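Local coordinates for DNA repair and telomere maintenance protein nbs1 (Schizosaccharomyces pombe, PDB 3HUF) that recognises phosphorylated partner proteins such as Ctp1 through its FHA and BRCT domains and, within the MRN complex, serves DNA double-strand break repair, at residues R46-T51 / I100-C105; G21-G26 / S34-I39; F68-L73 / K84-N89; T79-K84 / K96-Q101. One frame throughout, in Å; residues are numbered along the deposited sequence.

Contact 1 (R46-T51 / I100-C105); sequences RHARFT and IQLGKC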
# COMPACT_ATOMS: atom_id res chain seq x y z
N ARG A 46 11.08 -22.77 -24.75
CA ARG A 46 10.07 -22.55 -23.71
C ARG A 46 10.67 -23.18 -22.45
O ARG A 46 10.83 -24.40 -22.39
CB ARG A 46 8.76 -23.26 -24.06
CG ARG A 46 8.03 -22.73 -25.29
CD ARG A 46 6.77 -23.55 -25.62
NE ARG A 46 5.75 -23.55 -24.56
CZ ARG A 46 5.51 -24.57 -23.73
NH1 ARG A 46 6.21 -25.71 -23.83
NH2 ARG A 46 4.57 -24.48 -22.80
N HIS A 47 11.03 -22.36 -21.46
CA HIS A 47 11.88 -22.84 -20.36
C HIS A 47 11.17 -23.05 -19.02
O HIS A 47 11.30 -24.11 -18.40
CB HIS A 47 13.12 -21.95 -20.18
CG HIS A 47 14.17 -22.56 -19.30
ND1 HIS A 47 15.33 -23.10 -19.79
CD2 HIS A 47 14.22 -22.72 -17.96
CE1 HIS A 47 16.06 -23.58 -18.80
NE2 HIS A 47 15.41 -23.34 -17.67
N ALA A 48 10.46 -22.02 -18.58
CA ALA A 48 9.78 -22.03 -17.30
C ALA A 48 8.36 -21.47 -17.40
O ALA A 48 8.06 -20.68 -18.29
CB ALA A 48 10.58 -21.21 -16.26
N ARG A 49 7.51 -21.89 -16.47
CA ARG A 49 6.24 -21.25 -16.25
C ARG A 49 6.27 -20.57 -14.88
O ARG A 49 6.68 -21.18 -13.90
CB ARG A 49 5.11 -22.27 -16.32
CG ARG A 49 3.74 -21.67 -16.06
CD ARG A 49 2.66 -22.75 -16.01
NE ARG A 49 2.73 -23.64 -17.17
CZ ARG A 49 2.16 -23.41 -18.35
NH1 ARG A 49 1.43 -22.30 -18.56
NH2 ARG A 49 2.31 -24.29 -19.33
N PHE A 50 5.90 -19.29 -14.84
CA PHE A 50 5.72 -18.55 -13.60
C PHE A 50 4.22 -18.36 -13.46
O PHE A 50 3.57 -17.86 -14.38
CB PHE A 50 6.32 -17.14 -13.68
CG PHE A 50 7.82 -17.09 -13.89
CD1 PHE A 50 8.63 -18.22 -13.78
CD2 PHE A 50 8.41 -15.87 -14.15
CE1 PHE A 50 10.00 -18.13 -13.98
CE2 PHE A 50 9.78 -15.75 -14.33
CZ PHE A 50 10.58 -16.88 -14.24
N THR A 51 3.68 -18.75 -12.32
CA THR A 51 2.26 -18.58 -12.01
C THR A 51 2.19 -17.76 -10.74
O THR A 51 2.81 -18.10 -9.74
CB THR A 51 1.51 -19.93 -11.81
OG1 THR A 51 1.67 -20.74 -12.97
CG2 THR A 51 0.01 -19.70 -11.60
N ILE A 100 16.12 -16.15 -9.86
CA ILE A 100 15.69 -17.28 -10.69
C ILE A 100 16.72 -17.47 -11.80
O ILE A 100 16.94 -16.56 -12.63
CB ILE A 100 14.29 -17.06 -11.29
CG1 ILE A 100 13.24 -16.86 -10.19
CG2 ILE A 100 13.92 -18.20 -12.24
CD1 ILE A 100 12.04 -16.05 -10.61
N GLN A 101 17.37 -18.64 -11.77
CA GLN A 101 18.36 -19.02 -12.77
C GLN A 101 17.77 -20.01 -13.76
O GLN A 101 17.31 -21.09 -13.39
CB GLN A 101 19.60 -19.63 -12.10
CG GLN A 101 20.80 -19.78 -13.03
CD GLN A 101 21.92 -20.63 -12.43
OE1 GLN A 101 22.03 -20.79 -11.21
NE2 GLN A 101 22.77 -21.18 -13.29
N LEU A 102 17.79 -19.64 -15.03
CA LEU A 102 17.30 -20.49 -16.09
C LEU A 102 18.49 -21.14 -16.74
O LEU A 102 19.38 -20.45 -17.26
CB LEU A 102 16.51 -19.69 -17.11
CG LEU A 102 15.38 -18.85 -16.54
CD1 LEU A 102 14.64 -18.22 -17.68
CD2 LEU A 102 14.41 -19.70 -15.68
N GLY A 103 18.52 -22.47 -16.69
CA GLY A 103 19.59 -23.22 -17.33
C GLY A 103 20.91 -22.95 -16.64
O GLY A 103 21.01 -23.01 -15.41
N LYS A 104 21.93 -22.65 -17.44
CA LYS A 104 23.22 -22.27 -16.93
C LYS A 104 23.47 -20.79 -17.20
O LYS A 104 24.61 -20.35 -17.25
CB LYS A 104 24.32 -23.10 -17.59
CG LYS A 104 24.26 -24.56 -17.25
CD LYS A 104 24.97 -25.32 -18.32
CE LYS A 104 25.89 -26.33 -17.71
NZ LYS A 104 26.76 -26.94 -18.77
N CYS A 105 22.40 -20.02 -17.38
CA CYS A 105 22.60 -18.61 -17.69
C CYS A 105 23.26 -17.92 -16.52
O CYS A 105 22.77 -17.99 -15.40
CB CYS A 105 21.29 -17.93 -18.07
SG CYS A 105 21.51 -16.18 -18.37

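Contact 2 (G21-G26 / S34-I39); sequences GTYIVG and SHIQVI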
# COMPACT_ATOMS: atom_id res chain seq x y z
N GLY A 21 -1.57 -14.54 -12.71
CA GLY A 21 -1.85 -15.28 -13.94
C GLY A 21 -0.60 -16.07 -14.25
O GLY A 21 0.27 -16.25 -13.39
N THR A 22 -0.50 -16.55 -15.48
CA THR A 22 0.59 -17.42 -15.86
C THR A 22 1.41 -16.88 -17.03
O THR A 22 0.87 -16.34 -17.99
CB THR A 22 0.06 -18.81 -16.22
OG1 THR A 22 -0.89 -19.24 -15.23
CG2 THR A 22 1.19 -19.78 -16.22
N TYR A 23 2.72 -17.07 -16.95
CA TYR A 23 3.65 -16.63 -17.96
C TYR A 23 4.47 -17.82 -18.42
O TYR A 23 4.87 -18.65 -17.61
CB TYR A 23 4.59 -15.57 -17.38
CG TYR A 23 3.85 -14.33 -16.90
CD1 TYR A 23 3.35 -14.25 -15.59
CD2 TYR A 23 3.61 -13.26 -17.77
CE1 TYR A 23 2.64 -13.12 -15.14
CE2 TYR A 23 2.90 -12.12 -17.33
CZ TYR A 23 2.43 -12.06 -16.02
OH TYR A 23 1.74 -10.94 -15.60
N ILE A 24 4.73 -17.90 -19.72
CA ILE A 24 5.75 -18.81 -20.23
C ILE A 24 6.99 -18.00 -20.54
O ILE A 24 6.94 -16.92 -21.16
CB ILE A 24 5.26 -19.70 -21.40
CG1 ILE A 24 4.53 -20.91 -20.85
CG2 ILE A 24 6.43 -20.26 -22.21
CD1 ILE A 24 3.08 -20.74 -20.83
N VAL A 25 8.10 -18.50 -20.02
CA VAL A 25 9.37 -17.81 -20.01
C VAL A 25 10.35 -18.67 -20.82
O VAL A 25 10.46 -19.88 -20.61
CB VAL A 25 9.85 -17.65 -18.54
CG1 VAL A 25 11.12 -16.86 -18.45
CG2 VAL A 25 8.72 -17.04 -17.65
N GLY A 26 11.04 -18.06 -21.77
CA GLY A 26 11.87 -18.83 -22.69
C GLY A 26 12.60 -18.01 -23.73
O GLY A 26 12.28 -16.83 -23.96
N SER A 34 1.38 -12.61 -21.70
CA SER A 34 1.51 -13.93 -21.07
C SER A 34 2.81 -14.68 -21.39
O SER A 34 2.92 -15.87 -21.09
CB SER A 34 0.27 -14.80 -21.32
OG SER A 34 0.25 -15.28 -22.64
N HIS A 35 3.78 -13.98 -21.95
CA HIS A 35 5.08 -14.56 -22.30
C HIS A 35 6.21 -13.60 -21.99
O HIS A 35 6.07 -12.36 -22.12
CB HIS A 35 5.15 -14.91 -23.79
CG HIS A 35 4.13 -15.91 -24.26
ND1 HIS A 35 2.85 -15.54 -24.60
CD2 HIS A 35 4.21 -17.24 -24.46
CE1 HIS A 35 2.17 -16.62 -24.96
NE2 HIS A 35 2.98 -17.66 -24.89
N ILE A 36 7.36 -14.17 -21.62
CA ILE A 36 8.54 -13.38 -21.29
C ILE A 36 9.73 -14.00 -22.01
O ILE A 36 10.11 -15.15 -21.74
CB ILE A 36 8.80 -13.36 -19.74
CG1 ILE A 36 7.57 -12.87 -18.96
CG2 ILE A 36 10.00 -12.50 -19.38
CD1 ILE A 36 7.62 -13.15 -17.48
N GLN A 37 10.31 -13.24 -22.94
CA GLN A 37 11.50 -13.65 -23.65
C GLN A 37 12.77 -13.36 -22.86
O GLN A 37 13.00 -12.23 -22.41
CB GLN A 37 11.61 -12.96 -25.01
CG GLN A 37 12.78 -13.48 -25.83
CD GLN A 37 12.83 -12.94 -27.26
OE1 GLN A 37 12.62 -11.75 -27.51
NE2 GLN A 37 13.10 -13.82 -28.20
N VAL A 38 13.59 -14.40 -22.71
CA VAL A 38 14.85 -14.30 -22.00
C VAL A 38 15.88 -14.97 -22.88
O VAL A 38 15.83 -16.19 -23.07
CB VAL A 38 14.81 -15.01 -20.64
CG1 VAL A 38 16.03 -14.62 -19.82
CG2 VAL A 38 13.55 -14.65 -19.87
N ILE A 39 16.81 -14.18 -23.41
CA ILE A 39 17.75 -14.69 -24.41
C ILE A 39 19.12 -15.04 -23.82
O ILE A 39 19.83 -14.17 -23.32
CB ILE A 39 17.92 -13.72 -25.58
CG1 ILE A 39 16.54 -13.23 -26.05
CG2 ILE A 39 18.72 -14.38 -26.71
CD1 ILE A 39 16.57 -12.17 -27.12

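Contact 3 (F68-L73 / K84-N89); sequences FEVKDL and KVVGQN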
# COMPACT_ATOMS: atom_id res chain seq x y z
N PHE A 68 4.10 -16.94 -5.63
CA PHE A 68 4.82 -16.98 -6.90
C PHE A 68 5.27 -18.42 -7.10
O PHE A 68 6.03 -18.96 -6.30
CB PHE A 68 6.01 -16.02 -6.80
CG PHE A 68 6.65 -15.63 -8.12
CD1 PHE A 68 6.66 -14.29 -8.54
CD2 PHE A 68 7.28 -16.59 -8.94
CE1 PHE A 68 7.26 -13.92 -9.73
CE2 PHE A 68 7.90 -16.22 -10.13
CZ PHE A 68 7.89 -14.88 -10.53
N GLU A 69 4.82 -19.05 -8.19
CA GLU A 69 5.16 -20.44 -8.48
C GLU A 69 6.00 -20.54 -9.74
O GLU A 69 5.80 -19.77 -10.68
CB GLU A 69 3.90 -21.29 -8.61
CG GLU A 69 2.92 -21.02 -7.51
CD GLU A 69 1.55 -21.61 -7.73
OE1 GLU A 69 1.21 -21.97 -8.87
OE2 GLU A 69 0.81 -21.71 -6.74
N VAL A 70 6.94 -21.47 -9.74
CA VAL A 70 7.84 -21.69 -10.88
C VAL A 70 7.82 -23.17 -11.21
O VAL A 70 8.07 -23.99 -10.34
CB VAL A 70 9.30 -21.26 -10.54
CG1 VAL A 70 10.29 -21.73 -11.62
CG2 VAL A 70 9.40 -19.73 -10.34
N LYS A 71 7.49 -23.51 -12.46
CA LYS A 71 7.68 -24.85 -12.98
C LYS A 71 8.77 -24.89 -14.05
O LYS A 71 8.83 -24.03 -14.92
CB LYS A 71 6.39 -25.39 -13.58
CG LYS A 71 5.32 -25.74 -12.57
CD LYS A 71 4.72 -27.09 -12.93
CE LYS A 71 5.83 -28.14 -13.13
NZ LYS A 71 5.33 -29.48 -13.61
N ASP A 72 9.61 -25.91 -13.98
CA ASP A 72 10.58 -26.14 -15.03
C ASP A 72 9.86 -26.94 -16.11
O ASP A 72 9.18 -27.91 -15.80
CB ASP A 72 11.79 -26.91 -14.49
CG ASP A 72 12.77 -27.25 -15.59
OD1 ASP A 72 13.59 -26.38 -15.97
OD2 ASP A 72 12.69 -28.38 -16.10
N LEU A 73 10.01 -26.53 -17.37
CA LEU A 73 9.29 -27.22 -18.46
C LEU A 73 10.16 -28.29 -19.12
O LEU A 73 10.48 -28.22 -20.32
CB LEU A 73 8.74 -26.21 -19.49
CG LEU A 73 7.85 -25.06 -18.98
CD1 LEU A 73 7.55 -24.08 -20.10
CD2 LEU A 73 6.55 -25.56 -18.34
N LYS A 84 17.92 -23.22 -5.28
CA LYS A 84 17.29 -24.52 -5.15
C LYS A 84 16.70 -24.96 -6.49
O LYS A 84 15.88 -24.26 -7.09
CB LYS A 84 16.20 -24.44 -4.08
CG LYS A 84 15.59 -25.77 -3.67
CD LYS A 84 14.37 -25.56 -2.81
CE LYS A 84 13.69 -26.88 -2.46
NZ LYS A 84 14.21 -27.41 -1.20
N VAL A 85 17.15 -26.12 -6.97
CA VAL A 85 16.62 -26.77 -8.17
C VAL A 85 15.08 -26.89 -8.08
O VAL A 85 14.55 -27.38 -7.07
CB VAL A 85 17.25 -28.20 -8.36
CG1 VAL A 85 16.45 -29.05 -9.35
CG2 VAL A 85 18.73 -28.11 -8.77
N VAL A 86 14.39 -26.46 -9.12
CA VAL A 86 12.95 -26.66 -9.21
C VAL A 86 12.66 -28.09 -9.66
O VAL A 86 13.11 -28.52 -10.73
CB VAL A 86 12.31 -25.65 -10.17
CG1 VAL A 86 10.84 -25.97 -10.37
CG2 VAL A 86 12.49 -24.22 -9.63
N GLY A 87 11.93 -28.81 -8.83
CA GLY A 87 11.61 -30.21 -9.08
C GLY A 87 10.43 -30.29 -10.02
O GLY A 87 9.86 -29.27 -10.39
N GLN A 88 10.07 -31.51 -10.42
CA GLN A 88 8.83 -31.68 -11.18
C GLN A 88 7.69 -31.32 -10.24
O GLN A 88 7.87 -31.31 -9.02
CB GLN A 88 8.70 -33.09 -11.76
CG GLN A 88 9.29 -34.19 -10.91
CD GLN A 88 9.93 -35.31 -11.73
OE1 GLN A 88 10.39 -35.09 -12.86
NE2 GLN A 88 9.97 -36.51 -11.15
N ASN A 89 6.54 -30.95 -10.80
CA ASN A 89 5.44 -30.38 -10.00
C ASN A 89 5.70 -28.93 -9.55
O ASN A 89 4.79 -28.28 -9.05
CB ASN A 89 5.08 -31.25 -8.79
CG ASN A 89 4.63 -32.67 -9.18
OD1 ASN A 89 5.15 -33.28 -10.12
ND2 ASN A 89 3.68 -33.20 -8.42
O HOH W 1 9.10 -27.97 -12.40

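Contact 4 (T79-K84 / K96-Q101); sequences TKVNEK and KDLKIQ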
# COMPACT_ATOMS: atom_id res chain seq x y z
N THR A 79 16.06 -25.38 -13.81
CA THR A 79 15.70 -24.06 -13.25
C THR A 79 15.94 -24.05 -11.74
O THR A 79 15.64 -25.04 -11.06
CB THR A 79 14.21 -23.72 -13.52
OG1 THR A 79 13.96 -23.79 -14.93
CG2 THR A 79 13.82 -22.31 -13.00
N LYS A 80 16.49 -22.96 -11.22
CA LYS A 80 16.72 -22.84 -9.79
C LYS A 80 16.06 -21.56 -9.33
O LYS A 80 16.06 -20.56 -10.08
CB LYS A 80 18.22 -22.76 -9.44
CG LYS A 80 19.11 -23.91 -10.00
CD LYS A 80 20.54 -23.82 -9.46
CE LYS A 80 21.31 -25.06 -9.78
NZ LYS A 80 22.64 -25.13 -9.07
N VAL A 81 15.51 -21.59 -8.12
CA VAL A 81 15.05 -20.37 -7.45
C VAL A 81 15.83 -20.22 -6.14
O VAL A 81 15.83 -21.14 -5.31
CB VAL A 81 13.56 -20.42 -7.16
CG1 VAL A 81 13.10 -19.07 -6.52
CG2 VAL A 81 12.75 -20.74 -8.44
N ASN A 82 16.53 -19.10 -5.96
CA ASN A 82 17.30 -18.90 -4.73
C ASN A 82 18.17 -20.12 -4.50
O ASN A 82 18.20 -20.67 -3.41
CB ASN A 82 16.35 -18.63 -3.52
CG ASN A 82 15.75 -17.22 -3.56
OD1 ASN A 82 16.25 -16.37 -4.29
ND2 ASN A 82 14.71 -16.97 -2.79
N GLU A 83 18.84 -20.56 -5.57
CA GLU A 83 19.81 -21.69 -5.59
C GLU A 83 19.24 -23.10 -5.37
O GLU A 83 19.99 -24.07 -5.28
CB GLU A 83 21.00 -21.41 -4.67
CG GLU A 83 21.82 -20.21 -5.14
CD GLU A 83 22.92 -19.83 -4.17
OE1 GLU A 83 23.11 -20.52 -3.13
OE2 GLU A 83 23.62 -18.83 -4.46
N LYS A 84 17.92 -23.22 -5.28
CA LYS A 84 17.29 -24.52 -5.15
C LYS A 84 16.70 -24.96 -6.49
O LYS A 84 15.88 -24.26 -7.09
CB LYS A 84 16.20 -24.44 -4.08
CG LYS A 84 15.59 -25.77 -3.67
CD LYS A 84 14.37 -25.56 -2.81
CE LYS A 84 13.69 -26.88 -2.46
NZ LYS A 84 14.21 -27.41 -1.20
N LYS A 96 9.84 -12.35 -0.55
CA LYS A 96 9.69 -11.14 -1.35
C LYS A 96 10.84 -10.90 -2.34
O LYS A 96 10.81 -9.95 -3.10
CB LYS A 96 9.49 -9.93 -0.43
CG LYS A 96 8.23 -10.05 0.41
CD LYS A 96 8.20 -9.04 1.52
CE LYS A 96 6.80 -8.98 2.13
NZ LYS A 96 6.64 -7.78 2.98
N ASP A 97 11.84 -11.78 -2.33
CA ASP A 97 12.99 -11.69 -3.21
C ASP A 97 13.32 -13.06 -3.77
O ASP A 97 13.67 -13.98 -3.02
CB ASP A 97 14.21 -11.17 -2.46
CG ASP A 97 14.10 -9.70 -2.15
OD1 ASP A 97 14.50 -8.88 -3.01
OD2 ASP A 97 13.63 -9.35 -1.04
N LEU A 98 13.21 -13.20 -5.09
CA LEU A 98 13.51 -14.46 -5.77
C LEU A 98 14.58 -14.26 -6.84
O LEU A 98 14.48 -13.35 -7.68
CB LEU A 98 12.24 -15.07 -6.38
CG LEU A 98 10.96 -15.21 -5.53
CD1 LEU A 98 9.83 -15.72 -6.36
CD2 LEU A 98 11.16 -16.12 -4.30
N LYS A 99 15.61 -15.10 -6.80
CA LYS A 99 16.68 -15.06 -7.77
C LYS A 99 16.50 -16.32 -8.60
O LYS A 99 16.64 -17.43 -8.10
CB LYS A 99 18.02 -15.04 -7.01
CG LYS A 99 19.27 -15.08 -7.84
CD LYS A 99 20.52 -15.10 -6.94
CE LYS A 99 21.48 -16.24 -7.32
NZ LYS A 99 22.65 -15.77 -8.16
N ILE A 100 16.12 -16.15 -9.86
CA ILE A 100 15.69 -17.28 -10.69
C ILE A 100 16.72 -17.47 -11.80
O ILE A 100 16.94 -16.56 -12.63
CB ILE A 100 14.29 -17.06 -11.29
CG1 ILE A 100 13.24 -16.86 -10.19
CG2 ILE A 100 13.92 -18.20 -12.24
CD1 ILE A 100 12.04 -16.05 -10.61
N GLN A 101 17.37 -18.64 -11.77
CA GLN A 101 18.36 -19.02 -12.77
C GLN A 101 17.77 -20.01 -13.76
O GLN A 101 17.31 -21.09 -13.39
CB GLN A 101 19.60 -19.63 -12.10
CG GLN A 101 20.80 -19.78 -13.03
CD GLN A 101 21.92 -20.63 -12.43
OE1 GLN A 101 22.03 -20.79 -11.21
NE2 GLN A 101 22.77 -21.18 -13.29
O HOH W 2 18.97 -19.26 -8.13
O HOH W 3 23.75 -18.66 -7.25

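Contact 1 (R46-T51 / I100-C105)
The imidazole of His-47 and the side chain of Leu-102 pass each other, pointing opposite ways, and these are two of the residues with the most surface buried by the contact. CB of Leu-102 sits over one face of the ring, 4.0 Å from its centroid and 19° off the ring normal, the geometry of a CH-pi contact. At the same time CD2 of Leu-102 comes 3.8 Å from CD2 of His-47. CG of His-47, anti to its backbone N (chi1 -167°), is turned toward the opposing segment. CE1 of His-47 lies 3.8 Å from CA of Gly-103, in the type II' turn from Leu-102 to Cys-105. Both ring nitrogens have partners beyond this pair: ND1 bonds to the backbone N of Ser-44 and NE2 to the carbonyl O of Gly-78, which is consistent with a neutral ring protonated at NE2.

Further along the strands, Phe-50 and Ile-100 meet tip to tip, CZ of Phe-50 lying 4.0 Å from CD1 of Ile-100. Ala-48 CB is 4.2 Å from CD2 of Leu-102. His-47 and Ala-48 stand together opposite Val-25 as a classic beta bulge. The touching parts, residues 47-50 and 100-103, run 164° apart, and the closest CA atoms, of His-47 and Leu-102, are 7.3 Å apart, too far for neighbours in one sheet. This is face-to-face packing of the two sheets of an FHA beta sandwich, with Ser-44 and His-47 spelling its Ser-x-x-His signature.

Contact 2 (G21-G26 / S34-I39)
Ile-24 pairs with His-35 through both of its backbone polar atoms: its N gives a hydrogen bond to Ser-34 O at 3.0 Å, and its O receives Ile-36 N at 2.8 Å. The ladder continues when Gly-26 N reaches Ile-36 O at 3.1 Å, nearly along the C=O axis. Its last rung differs, because Val-38 N approaches Gly-26 O at 3.0 Å from above the carbonyl plane, 55° out of it. Alternate residues thus bond to both flanks of their partner, the pattern of a parallel pair, here with strand axes 23° apart. Strand 35-37 is outermost in the mixed sheet of the FHA sandwich, and Gly-26 with Arg-27 matches the Gly-Arg signature of these domains. Groups on its other flank are met from elsewhere: Gln-37 N by Asp-31 OD1, and His-35 O by Arg-16 NH1. Side-chain polar ends also have mates, with His-35 ND1 bonded to Asp-32, Tyr-23 OH to Phe-19 N, and Gln-37 to Lys-12 and Arg-27. On the face carrying Val-25 and Ile-36 the contact is apolar: Ile-36 CD1 lies 3.9 Å from Tyr-23 CB and 4.0 Å from Val-25 CG2, while CG1 of Val-25, anti to its backbone N (chi1 -176°), touches Val-38 CG2 at 3.6 Å.

Contact 3 (F68-L73 / K84-N89)
Val-70 and Val-86 form the apolar part of this contact. Their side chains cross at about a right angle, with CG1 of Val-70 3.9 Å from CG2 of Val-86. The other methyl, CG1 of Val-86, stands anti to its backbone N (chi1 174°) and rests on the opposing backbone, 3.4 Å from Val-70 O and 3.8 Å from Asp-72 N. Val-86 therefore covers both the side chain and the main chain of strand 68-72.

The second kind of contact is alkyl chain against backbone. The lysine chain bends at chi2 and chi3 (52°), which brings its CE over the loop: Lys-71 CE lies 3.7 Å from Asn-89 C. Lys-71 NZ ends 3.4 Å from Asn-89 N, but both are donors and they do not bond. An alanine at Lys-71 would probably leave the backbone of Asn-89 without this cover and open a gap beside the loop.

Solvent supplies the polar link, as one water bridges Asp-72 N and Gly-87 O; both separations are so short that its details are doubtful. The carboxylate of Asp-72 turns elsewhere, with OD1 bonded to the hydroxyls of Thr-75 and Thr-79.

Topology explains the arrangement. Strand 84-85 belongs to one sheet and strand 91-93, next to 68-72, to the other, so the chain running on from Val-86 towards 91-93 crosses between them at an edge of the FHA beta sandwich.

Contact 4 (T79-K84 / K96-Q101)
Asn-82 lies against Lys-99 and Leu-98 at the end of an antiparallel strand pair in the FHA domain, the one formed by 79-81 and 97-101. Thr-79, Val-81 and Asn-82 fit the Gly-Thr-x-Val-Asn sequence common in such domains, and a type I' turn from Val-81 to Lys-84 reverses the chain. Asn-82 N bonds Lys-99 O at 2.7 Å, and its side-chain amide extends the ladder past the end of strand 79-81. ND2 of Asn-82 meets Asp-97 O at 3.2 Å, 170° at the hydrogen and within the amide plane. OD1 of Asn-82 receives Lys-99 N at 2.9 Å, the donor standing 41° above that plane. With both ends of the amide gripped, its rotation is fixed. An alanine in place of Asn-82 would probably leave Lys-99 N and Asp-97 O without these mates and loosen the turn from the strand.

Lys-80 and Gln-101, a hydrogen-bonded pair, lie side by side and point the same way, with CD of Lys-80 3.8 Å from OE1 of Gln-101. On the opposite face Val-81 crosses Leu-98 obliquely, its CG1, anti to the backbone N (chi1 -176°), reaching Leu-98 CB at 4.1 Å. Thr-79 there runs alongside Ile-100, their CG2 atoms 4.2 Å apart. At the turn, Glu-83 OE2 and Lys-99 NZ stay 4.9 Å apart, and a water bonded to OE2 at 2.8 Å makes a weak bond to NZ.

All four contacts lie in the FHA domain, and their chemistry follows their position. Contact 1 is the buried one, apolar and aromatic, where the mixed sheet faces the antiparallel sheet. Contacts 2 and 4 each lie within one of those sheets and rest on backbone ladders, parallel in contact 2 and antiparallel in contact 4, the latter extended by a side-chain amide. Contact 3, at the rim, joins the two sheets through valine packing and solvent. Strand 97-102 serves contacts 1 and 4, whereas 48-52 stands between strand 21-26 of contact 2 and strand 68-72 of contact 3. Phe-68 of contact 3 packs on Leu-98 of contact 4. Contacts 2 and 4, with centres about 16 Å apart, do not touch.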